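Local structure of transcriptional regulator (Rhodococcus jostii, 5CYV) at residues S4-L7 with S8-I11; R38-S41 with V42-A46; I96-E100 with E101-L105. The protein probably binds DNA as a MarR-family transcriptional regulator of p-hydroxycinnamate metabolism, and binds p-coumaroyl-CoA. One frame throughout, in Å; residues are numbered along the deposited sequence.

Interaction 1 of 3, residues S4-L7 with S8-I11; sequences SQAL and SDDI. With WCA (p-coumaroyl-CoA), chain I.
S4 OG donates a short hydrogen bond to D9 OD2 (2.6 Å), reaching the carboxylate on its anti lone pair, away from OD1. S4 OG also accepts from A6 N (2.9 Å), closing an ST turn in which the serine turns back onto the amide two residues on. A chi1 of 173° swings OG beside the S4 carbonyl carbon, toward D9 and the A6 amide, where it donates to the one and accepts from the other. The methyl of A6 lies beside this pair, A6 CB being 3.8 Å from D9 OD2. Behind the side chains, a short 3-10 turn sets the spacing. D9 N bonds to A6 O (2.9 Å) and D10 N to L7 O (2.9 Å), both donors standing above the carbonyl planes, 58° out of them. The turn delivers D10, the N-cap residue of helix 11-30, with its two oxygens doing different work. OD2 takes the phenolic hydroxyl of one p-coumaroyl-CoA, OAJ to D10 OD2 being 2.7 Å, whereas OD1 faces the helix start and accepts from F13 N. The cap thus probably fixes the carboxylate that receives the coumaroyl hydroxyl of a ligand also hydrogen-bonded to H117 of the second subunit. D9 OD1 in turn is held by Q137 of the second subunit, and L7 packs on L45 of that subunit. The whole turn is therefore an N-terminal arm lying far from the centre of its own chain, leading into helix 11-30 while resting on helices 37-47 and 126-140 of the partner subunit.

Interaction 2 of 3, residues R38-S41 with V42-A46; sequences RSYS and VLVLA. With WCA (p-coumaroyl-CoA), chain J.
Y40 holds its ring anti to the backbone nitrogen (chi1 170°), and V44, one turn on, directs CG2 back along its own N side (chi1 165° for CG1), so that the methyl meets the ring face. This is a CH-pi contact: V44 CG2 lies 3.7 Å from the Y40 ring centroid and only 21° off the normal, displaced toward the CE1 side, where Y40 CE1 to V44 CG2 is 3.5 Å. At the opposite rim CAT, a ring carbon of a p-coumaroyl-CoA, lies at the edge in the plane of the Y40 ring, 3.9 Å from Y40 CE2. S41 turns OG toward the same ligand, 3.4 Å from CAV, while that hydroxyl is satisfied by V37 O. Such i to i+4 pairing belongs to helix 37-47, a buried helix of the winged helix-turn-helix fold of MarR proteins; V42 N to R38 O (3.0 Å) and V44 N to Y40 O (2.9 Å) are among the bonds that keep its turns in step. V42 faces helices 55-62 and 70-78, whereas Y40 leans on helix 100-121, and V44 and L45 meet L7 of the second subunit. R38 runs extended from CG to NE, which carries its guanidinium past the helix to the pantetheine arm. There R38 NE donates almost straight to the amide oxygen OAE (2.8 Å), while R38 NH1 adds a weak bond to that oxygen and also holds the next amide oxygen, OAF, at 2.8 Å. The remaining nitrogen, NH2, is bonded to Q68, which limits the freedom of the guanidinium to turn.

Interaction 3 of 3, residues I96-E100 with E101-L105; sequences IAATE and EGRRL
This is a strand-to-helix junction capped by a threonine: strand 94-98, one arm of the wing hairpin of the winged helix-turn-helix fold, ends at A98, T99 takes the N-cap position, and helix 100-121 begins. T99 OG1 sits between its backbone nitrogen and carbonyl carbon (chi1 62°), which turns it over the first turn of the helix to accept from G102 N at 3.0 Å. The hydroxyl is also bonded to G80 O, so one oxygen joins the helix start to the chain leading into strand 82-87. T99 O then receives R103 N (2.9 Å), and E100 O receives R104 N (3.0 Å), starting the regular helical bonding. With an alanine at T99, the amide of G102 would probably lose its cap and G80 O its hydroxyl partner, weakening the tie between helix start and hairpin. R103 turns its extended chain back over the end of the strand, the methyl of A98 lying over one face of the guanidinium and A98 CB 4.1 Å from R103 CG. Two waters bridge the same pair, one linking A98 O to R103 NH2 and the other linking A98 O to R103 NE, the second in the guanidinium plane. NH1 of R103 goes on to C47 O and NH2 to Q49 O, tying the junction to the end of helix 37-47. On the outer surface E101 and R104 form a salt bridge: R104 NE meets E101 OE2 at 3.1 Å, almost straight (176°), on the syn side but tilted out of the carboxylate plane. The chemistry is thus largely polar: a neutral hydroxyl caps the helix, two waters relay the R103 N-H groups to the last strand carbonyl, and an acidic first turn would probably be favoured by the helix dipole.

Interaction 2 is the buried one, made of helix 37-47 alone and close to the chain's centre, whereas interactions 1 and 3 are surface contacts at opposite sides of that centre. Interactions 2 and 3 touch, A46 CB lying 3.6 Å from I96 O, so the helix packs directly against the strand that leads into helix 100-121. Interactions 1 and 2 meet across the dimer, L7 of one subunit packing on S41, V44 and L45 of the other. Each meets a different p-coumaroyl-CoA, one through a carboxylate, the other through a guanidinium and an aromatic rim. Capped helix starts at D10 and T99 contrast with interaction 2, where a CH-pi pair, i to i+4 backbone bonds and a ligand-binding arginine share one helix.

Interaction 1 of 3, residues S4-L7 with S8-I11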
loop_
_atom_site.group_PDB
_atom_site.type_symbol
_atom_site.label_atom_id
_atom_site.label_comp_id
_atom_site.label_asym_id
_atom_site.label_seq_id
_atom_site.Cartn_x
_atom_site.Cartn_y
_atom_site.Cartn_z
ATOM N N SER B 4 -2.935 17.713 -13.687
ATOM C CA SER B 4 -1.480 17.522 -13.778
ATOM C C SER B 4 -1.069 16.185 -14.373
ATOM O O SER B 4 -1.600 15.124 -14.022
ATOM C CB SER B 4 -0.809 17.644 -12.406
ATOM O OG SER B 4 0.563 17.298 -12.498
ATOM N N GLN B 5 -0.082 16.247 -15.250
ATOM C CA GLN B 5 0.467 15.052 -15.841
ATOM C C GLN B 5 1.578 14.454 -14.970
ATOM O O GLN B 5 2.081 13.363 -15.275
ATOM C CB GLN B 5 0.974 15.356 -17.250
ATOM C CG GLN B 5 -0.130 15.924 -18.140
ATOM C CD GLN B 5 -1.350 15.015 -18.216
ATOM O OE1 GLN B 5 -1.272 13.898 -18.722
ATOM N NE2 GLN B 5 -2.477 15.486 -17.686
ATOM N N ALA B 6 1.964 15.153 -13.900
ATOM C CA ALA B 6 3.147 14.726 -13.163
ATOM C C ALA B 6 2.789 13.512 -12.294
ATOM O O ALA B 6 1.726 13.464 -11.599
ATOM C CB ALA B 6 3.716 15.849 -12.293
ATOM N N LEU B 7 3.686 12.522 -12.306
ATOM C CA LEU B 7 3.462 11.289 -11.519
ATOM C C LEU B 7 3.227 11.622 -10.021
ATOM O O LEU B 7 2.367 11.079 -9.363
ATOM C CB LEU B 7 4.661 10.309 -11.661
ATOM C CG LEU B 7 4.511 9.008 -10.862
ATOM C CD1 LEU B 7 3.377 8.245 -11.482
ATOM C CD2 LEU B 7 5.826 8.231 -10.881
ATOM N N SER B 8 4.001 12.617 -9.568
ATOM C CA SER B 8 3.973 12.961 -8.135
ATOM C C SER B 8 2.648 13.621 -7.774
ATOM O O SER B 8 2.382 13.772 -6.584
ATOM C CB SER B 8 5.134 13.878 -7.791
ATOM O OG SER B 8 5.121 15.074 -8.543
ATOM N N ASP B 9 1.830 13.978 -8.761
ATOM C CA ASP B 9 0.466 14.514 -8.479
ATOM C C ASP B 9 -0.625 13.441 -8.641
ATOM O O ASP B 9 -1.819 13.718 -8.438
ATOM C CB ASP B 9 0.144 15.694 -9.410
ATOM C CG ASP B 9 0.955 16.944 -9.076
ATOM O OD1 ASP B 9 1.263 17.175 -7.881
ATOM O OD2 ASP B 9 1.309 17.698 -9.995
ATOM N N ASP B 10 -0.253 12.225 -9.033
ATOM C CA ASP B 10 -1.212 11.163 -9.265
ATOM C C ASP B 10 -1.598 10.590 -7.880
ATOM O O ASP B 10 -0.771 10.061 -7.203
ATOM C CB ASP B 10 -0.541 10.117 -10.209
ATOM C CG ASP B 10 -1.311 8.786 -10.357
ATOM O OD1 ASP B 10 -2.248 8.489 -9.594
ATOM O OD2 ASP B 10 -0.894 7.966 -11.219
ATOM N N ILE B 11 -2.855 10.720 -7.474
ATOM C CA ILE B 11 -3.259 10.262 -6.144
ATOM C C ILE B 11 -3.082 8.748 -5.994
ATOM O O ILE B 11 -2.750 8.274 -4.892
ATOM C CB ILE B 11 -4.711 10.661 -5.839
ATOM C CG1 ILE B 11 -5.020 10.416 -4.348
ATOM C CG2 ILE B 11 -5.634 9.881 -6.676
ATOM C CD1 ILE B 11 -4.305 11.335 -3.452
HETATM C C4 WCA I . 3.219 -3.508 -3.075
HETATM C C5 WCA I . 3.835 -2.275 -3.289
HETATM C C6 WCA I . 3.227 -1.136 -2.656
HETATM C C8 WCA I . 5.023 -3.808 -4.364
HETATM N N1 WCA I . 2.075 -1.333 -1.962
HETATM N N3 WCA I . 2.069 -3.652 -2.362
HETATM C CAV WCA I . -0.048 3.231 -8.567
HETATM C CAT WCA I . -1.064 3.895 -9.146
HETATM C CBS WCA I . -0.761 4.797 -10.159
HETATM O OAJ WCA I . -1.873 5.521 -10.641
HETATM C CAU WCA I . 0.545 5.022 -10.588
HETATM C CAW WCA I . 1.596 4.332 -10.012
HETATM C CBT WCA I . 1.248 3.422 -9.008
HETATM C CAR WCA I . 2.210 2.612 -8.258
HETATM C CAQ WCA I . 3.619 2.999 -8.448
HETATM C CBP WCA I . 4.576 2.331 -7.543
HETATM O OAD WCA I . 4.294 1.460 -6.732
HETATM S SBO WCA I . 6.217 2.972 -7.743
HETATM C CBA WCA I . 7.166 2.084 -6.457
HETATM C CAY WCA I . 6.763 2.679 -5.103
HETATM N NBH WCA I . 7.756 2.219 -4.124
HETATM C CBQ WCA I . 7.631 0.973 -3.356
HETATM O OAE WCA I . 6.656 0.247 -3.557
HETATM C CBB WCA I . 8.769 0.741 -2.386
HETATM C CAZ WCA I . 8.225 0.065 -1.064
HETATM N NBI WCA I . 7.821 -1.280 -1.409
HETATM C CBR WCA I . 8.346 -2.351 -0.701
HETATM O OAF WCA I . 9.093 -2.093 0.202
HETATM C CBX WCA I . 8.013 -3.738 -1.108
HETATM O OAK WCA I . 7.454 -3.660 -2.407
HETATM C CCD WCA I . 6.980 -4.390 -0.180
HETATM C CAA WCA I . 5.638 -3.635 -0.150
HETATM C CAB WCA I . 7.483 -4.487 1.276
HETATM C CBD WCA I . 6.663 -5.825 -0.663
HETATM O OBK WCA I . 7.919 -6.549 -0.679
HETATM P PCG WCA I . 8.123 -7.992 -0.032
HETATM O OAP WCA I . 9.586 -8.125 0.258
HETATM O OAI WCA I . 7.125 -8.277 1.019
HETATM O OBN WCA I . 7.780 -9.070 -1.163
HETATM P PCF WCA I . 7.598 -9.054 -2.724
HETATM O OAO WCA I . 7.282 -10.518 -3.106
HETATM O OAH WCA I . 8.762 -8.357 -3.389
HETATM O "O5'" WCA I . 6.259 -8.170 -2.969
HETATM C "C5'" WCA I . 5.025 -8.584 -2.439
HETATM C "C4'" WCA I . 3.902 -7.994 -3.237
HETATM O "O4'" WCA I . 4.105 -6.481 -2.744
HETATM C "C3'" WCA I . 4.039 -8.038 -4.636
HETATM O "O3'" WCA I . 2.700 -8.457 -5.082
HETATM P PCE WCA I . 2.478 -9.966 -5.664
HETATM O OAM WCA I . 3.441 -10.078 -6.825
HETATM O OAN WCA I . 1.018 -9.985 -6.069
HETATM O OAG WCA I . 2.806 -10.880 -4.524
HETATM C "C2'" WCA I . 4.201 -6.523 -5.052
HETATM O "O2'" WCA I . 3.567 -6.238 -6.270
HETATM C "C1'" WCA I . 3.582 -5.831 -3.790
HETATM N N9 WCA I . 3.990 -4.450 -3.752
HETATM N N7 WCA I . 4.970 -2.477 -4.076
HETATM C C2 WCA I . 1.516 -2.508 -1.824
HETATM N N6 WCA I . 3.848 0.119 -2.850
#

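Interaction 2 of 3, residues R38-S41 with V42-A46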
loop_
_atom_site.group_PDB
_atom_site.type_symbol
_atom_site.label_atom_id
_atom_site.label_comp_id
_atom_site.label_asym_id
_atom_site.label_seq_id
_atom_site.Cartn_x
_atom_site.Cartn_y
_atom_site.Cartn_z
ATOM N N ARG B 38 1.500 -9.470 7.235
ATOM C CA ARG B 38 0.254 -10.285 7.249
ATOM C C ARG B 38 0.068 -11.124 8.519
ATOM O O ARG B 38 -1.052 -11.147 9.050
ATOM C CB ARG B 38 0.201 -11.219 6.029
ATOM C CG ARG B 38 0.038 -10.460 4.704
ATOM C CD ARG B 38 -0.250 -11.460 3.599
ATOM N NE ARG B 38 -0.402 -10.756 2.298
ATOM C CZ ARG B 38 -0.871 -11.309 1.201
ATOM N NH1 ARG B 38 -0.920 -10.593 0.057
ATOM N NH2 ARG B 38 -1.317 -12.606 1.193
ATOM N N SER B 39 1.112 -11.763 9.013
ATOM C CA SER B 39 0.944 -12.543 10.254
ATOM C C SER B 39 0.652 -11.634 11.422
ATOM O O SER B 39 -0.159 -11.988 12.305
ATOM C CB SER B 39 2.159 -13.415 10.528
ATOM O OG SER B 39 3.392 -12.684 10.526
ATOM N N TYR B 40 1.293 -10.454 11.474
ATOM C CA TYR B 40 0.905 -9.482 12.467
ATOM C C TYR B 40 -0.541 -9.078 12.389
ATOM O O TYR B 40 -1.230 -9.013 13.431
ATOM C CB TYR B 40 1.829 -8.230 12.327
ATOM C CG TYR B 40 1.410 -7.037 13.117
ATOM C CD1 TYR B 40 1.624 -6.964 14.473
ATOM C CD2 TYR B 40 0.788 -5.934 12.461
ATOM C CE1 TYR B 40 1.229 -5.850 15.213
ATOM C CE2 TYR B 40 0.427 -4.810 13.184
ATOM C CZ TYR B 40 0.660 -4.769 14.564
ATOM O OH TYR B 40 0.229 -3.698 15.297
ATOM N N SER B 41 -1.038 -8.816 11.187
ATOM C CA SER B 41 -2.438 -8.403 11.058
ATOM C C SER B 41 -3.386 -9.489 11.589
ATOM O O SER B 41 -4.355 -9.157 12.270
ATOM C CB SER B 41 -2.787 -8.131 9.590
ATOM O OG SER B 41 -1.970 -7.059 9.068
ATOM N N VAL B 42 -3.109 -10.752 11.246
ATOM C CA VAL B 42 -3.977 -11.824 11.759
ATOM C C VAL B 42 -3.971 -11.916 13.274
ATOM O O VAL B 42 -5.042 -11.995 13.903
ATOM C CB VAL B 42 -3.575 -13.165 11.154
ATOM C CG1 VAL B 42 -4.421 -14.324 11.739
ATOM C CG2 VAL B 42 -3.769 -13.083 9.630
ATOM N N LEU B 43 -2.772 -11.788 13.844
ATOM C CA LEU B 43 -2.621 -11.832 15.310
ATOM C C LEU B 43 -3.404 -10.674 15.960
ATOM O O LEU B 43 -4.139 -10.865 16.961
ATOM C CB LEU B 43 -1.133 -11.826 15.669
ATOM C CG LEU B 43 -0.918 -11.839 17.188
ATOM C CD1 LEU B 43 -1.530 -13.097 17.824
ATOM C CD2 LEU B 43 0.588 -11.815 17.480
ATOM N N VAL B 44 -3.270 -9.457 15.404
ATOM C CA VAL B 44 -3.963 -8.308 15.952
ATOM C C VAL B 44 -5.468 -8.540 15.886
ATOM O O VAL B 44 -6.215 -8.309 16.865
ATOM C CB VAL B 44 -3.580 -7.082 15.184
ATOM C CG1 VAL B 44 -4.561 -5.924 15.477
ATOM C CG2 VAL B 44 -2.157 -6.707 15.583
ATOM N N LEU B 45 -5.930 -9.060 14.748
ATOM C CA LEU B 45 -7.386 -9.222 14.591
ATOM C C LEU B 45 -7.925 -10.311 15.516
ATOM O O LEU B 45 -9.044 -10.176 16.039
ATOM C CB LEU B 45 -7.747 -9.522 13.116
ATOM C CG LEU B 45 -7.510 -8.315 12.202
ATOM C CD1 LEU B 45 -7.531 -8.760 10.743
ATOM C CD2 LEU B 45 -8.531 -7.221 12.393
ATOM N N ALA B 46 -7.139 -11.325 15.788
ATOM C CA ALA B 46 -7.556 -12.343 16.748
ATOM C C ALA B 46 -7.622 -11.756 18.154
ATOM O O ALA B 46 -8.544 -12.062 18.905
ATOM C CB ALA B 46 -6.611 -13.533 16.707
HETATM C C4 WCA J . -3.456 -10.005 -14.974
HETATM C C5 WCA J . -2.168 -10.044 -15.499
HETATM C C6 WCA J . -2.006 -10.505 -16.858
HETATM C C8 WCA J . -2.009 -9.299 -13.428
HETATM N N1 WCA J . -3.107 -10.872 -17.553
HETATM N N3 WCA J . -4.509 -10.397 -15.750
HETATM C CAV WCA J . -0.793 -3.927 8.492
HETATM C CAT WCA J . -0.506 -3.385 9.706
HETATM C CBS WCA J . 0.044 -2.094 9.711
HETATM O OAJ WCA J . 0.357 -1.497 10.961
HETATM C CAU WCA J . 0.259 -1.394 8.572
HETATM C CAW WCA J . -0.045 -1.934 7.317
HETATM C CBT WCA J . -0.590 -3.194 7.314
HETATM C CAR WCA J . -0.926 -3.708 5.971
HETATM C CAQ WCA J . -1.713 -4.931 5.865
HETATM C CBP WCA J . -2.160 -5.201 4.445
HETATM O OAD WCA J . -2.177 -4.480 3.508
HETATM S SBO WCA J . -2.741 -6.839 4.317
HETATM C CBA WCA J . -3.324 -6.803 2.591
HETATM C CAY WCA J . -2.262 -7.501 1.644
HETATM N NBH WCA J . -1.243 -6.592 1.248
HETATM C CBQ WCA J . 0.154 -6.979 1.491
HETATM O OAE WCA J . 0.493 -8.087 1.922
HETATM C CBB WCA J . 1.209 -5.999 1.084
HETATM C CAZ WCA J . 1.939 -6.432 -0.220
HETATM N NBI WCA J . 1.114 -6.386 -1.444
HETATM C CBR WCA J . 0.418 -7.468 -1.969
HETATM O OAF WCA J . 0.404 -8.512 -1.308
HETATM C CBX WCA J . -0.289 -7.358 -3.311
HETATM O OAK WCA J . 0.261 -6.200 -4.003
HETATM C CCD WCA J . -1.808 -7.217 -3.151
HETATM C CAA WCA J . -2.103 -5.802 -2.570
HETATM C CAB WCA J . -2.422 -8.342 -2.289
HETATM C CBD WCA J . -2.456 -7.265 -4.575
HETATM O OBK WCA J . -1.950 -8.525 -5.089
HETATM P PCG WCA J . -2.636 -9.177 -6.393
HETATM O OAP WCA J . -4.109 -9.232 -6.137
HETATM O OAI WCA J . -1.855 -10.494 -6.627
HETATM O OBN WCA J . -2.469 -8.131 -7.537
HETATM P PCF WCA J . -1.462 -7.916 -8.709
HETATM O OAO WCA J . -0.518 -9.117 -8.605
HETATM O OAH WCA J . -0.987 -6.471 -8.784
HETATM O "O5'" WCA J . -2.375 -8.122 -10.029
HETATM C "C5'" WCA J . -3.514 -7.297 -10.268
HETATM C "C4'" WCA J . -4.734 -7.900 -10.900
HETATM O "O4'" WCA J . -4.444 -8.043 -12.498
HETATM C "C3'" WCA J . -5.031 -9.152 -10.475
HETATM O "O3'" WCA J . -6.444 -9.473 -10.754
HETATM P PCE WCA J . -7.485 -9.673 -9.590
HETATM O OAM WCA J . -7.449 -8.474 -8.699
HETATM O OAN WCA J . -7.145 -10.905 -8.801
HETATM O OAG WCA J . -8.855 -9.821 -10.195
HETATM C "C2'" WCA J . -4.177 -10.060 -11.388
HETATM O "O2'" WCA J . -4.577 -11.358 -11.384
HETATM C "C1'" WCA J . -4.378 -9.326 -12.764
HETATM N N9 WCA J . -3.296 -9.539 -13.681
HETATM N N7 WCA J . -1.296 -9.603 -14.516
HETATM C C2 WCA J . -4.310 -10.818 -17.019
HETATM N N6 WCA J . -0.698 -10.558 -17.435
#

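Interaction 3 of 3, residues I96-E100 with E101-L105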
loop_
_atom_site.group_PDB
_atom_site.type_symbol
_atom_site.label_atom_id
_atom_site.label_comp_id
_atom_site.label_asym_id
_atom_site.label_seq_id
_atom_site.Cartn_x
_atom_site.Cartn_y
_atom_site.Cartn_z
ATOM N N ILE B 96 -10.291 -18.302 15.305
ATOM C CA ILE B 96 -8.858 -18.177 15.525
ATOM C C ILE B 96 -8.678 -17.378 16.808
ATOM O O ILE B 96 -9.057 -16.207 16.868
ATOM C CB ILE B 96 -8.200 -17.430 14.331
ATOM C CG1 ILE B 96 -8.466 -18.165 13.010
ATOM C CG2 ILE B 96 -6.688 -17.250 14.589
ATOM C CD1 ILE B 96 -8.587 -17.187 11.843
ATOM N N ALA B 97 -8.238 -18.056 17.859
ATOM C CA ALA B 97 -8.147 -17.412 19.185
ATOM C C ALA B 97 -6.725 -17.187 19.620
ATOM O O ALA B 97 -5.894 -18.088 19.585
ATOM C CB ALA B 97 -8.877 -18.298 20.266
ATOM N N ALA B 98 -6.452 -15.988 20.111
ATOM C CA ALA B 98 -5.138 -15.727 20.620
ATOM C C ALA B 98 -4.866 -16.411 21.925
ATOM O O ALA B 98 -5.742 -16.552 22.783
ATOM C CB ALA B 98 -4.963 -14.213 20.794
ATOM N N THR B 99 -3.622 -16.861 22.102
ATOM C CA THR B 99 -3.214 -17.415 23.382
ATOM C C THR B 99 -2.667 -16.342 24.295
ATOM O O THR B 99 -2.468 -15.225 23.830
ATOM C CB THR B 99 -2.119 -18.477 23.190
ATOM O OG1 THR B 99 -0.979 -17.858 22.599
ATOM C CG2 THR B 99 -2.581 -19.618 22.223
ATOM N N GLU B 100 -2.397 -16.670 25.553
ATOM C CA GLU B 100 -1.704 -15.712 26.420
ATOM C C GLU B 100 -0.395 -15.212 25.803
ATOM O O GLU B 100 -0.084 -14.002 25.808
ATOM C CB GLU B 100 -1.449 -16.378 27.779
ATOM C CG GLU B 100 -0.145 -16.027 28.429
ATOM C CD GLU B 100 -0.196 -16.187 29.944
ATOM O OE1 GLU B 100 -0.960 -17.055 30.434
ATOM O OE2 GLU B 100 0.534 -15.446 30.640
ATOM N N GLU B 101 0.380 -16.120 25.218
ATOM C CA GLU B 101 1.645 -15.720 24.585
ATOM C C GLU B 101 1.423 -14.851 23.332
ATOM O O GLU B 101 2.121 -13.847 23.089
ATOM C CB GLU B 101 2.451 -16.973 24.243
ATOM C CG GLU B 101 3.748 -16.720 23.503
ATOM C CD GLU B 101 4.691 -15.748 24.213
ATOM O OE1 GLU B 101 4.722 -15.692 25.465
ATOM O OE2 GLU B 101 5.419 -15.019 23.496
ATOM N N GLY B 102 0.391 -15.192 22.572
ATOM C CA GLY B 102 -0.009 -14.353 21.450
ATOM C C GLY B 102 -0.414 -12.931 21.878
ATOM O O GLY B 102 -0.065 -11.972 21.200
ATOM N N ARG B 103 -1.114 -12.813 22.985
ATOM C CA ARG B 103 -1.518 -11.470 23.435
ATOM C C ARG B 103 -0.292 -10.701 23.879
ATOM O O ARG B 103 -0.180 -9.472 23.621
ATOM C CB ARG B 103 -2.565 -11.525 24.548
ATOM C CG ARG B 103 -3.887 -12.087 24.076
ATOM C CD ARG B 103 -4.976 -12.062 25.179
ATOM N NE ARG B 103 -6.209 -12.664 24.605
ATOM C CZ ARG B 103 -7.054 -12.002 23.802
ATOM N NH1 ARG B 103 -6.861 -10.700 23.527
ATOM N NH2 ARG B 103 -8.110 -12.636 23.313
ATOM N N ARG B 104 0.640 -11.383 24.541
ATOM C CA ARG B 104 1.839 -10.676 25.007
ATOM C C ARG B 104 2.677 -10.197 23.799
ATOM O O ARG B 104 3.179 -9.055 23.773
ATOM C CB ARG B 104 2.657 -11.584 25.935
ATOM C CG ARG B 104 4.068 -11.098 26.212
ATOM C CD ARG B 104 5.108 -12.239 26.307
ATOM N NE ARG B 104 5.860 -12.371 25.055
ATOM C CZ ARG B 104 6.732 -11.479 24.572
ATOM N NH1 ARG B 104 7.009 -10.351 25.227
ATOM N NH2 ARG B 104 7.336 -11.727 23.415
ATOM N N LEU B 105 2.801 -11.031 22.769
ATOM C CA LEU B 105 3.561 -10.649 21.581
ATOM C C LEU B 105 2.836 -9.562 20.824
ATOM O O LEU B 105 3.460 -8.643 20.279
ATOM C CB LEU B 105 3.792 -11.876 20.686
ATOM C CG LEU B 105 4.697 -11.565 19.501
ATOM C CD1 LEU B 105 6.102 -11.220 19.971
ATOM C CD2 LEU B 105 4.709 -12.748 18.488
HETATM O O HOH W 1 -8.272 -15.492 23.201
HETATM O O HOH W 2 -6.066 -15.287 25.582
#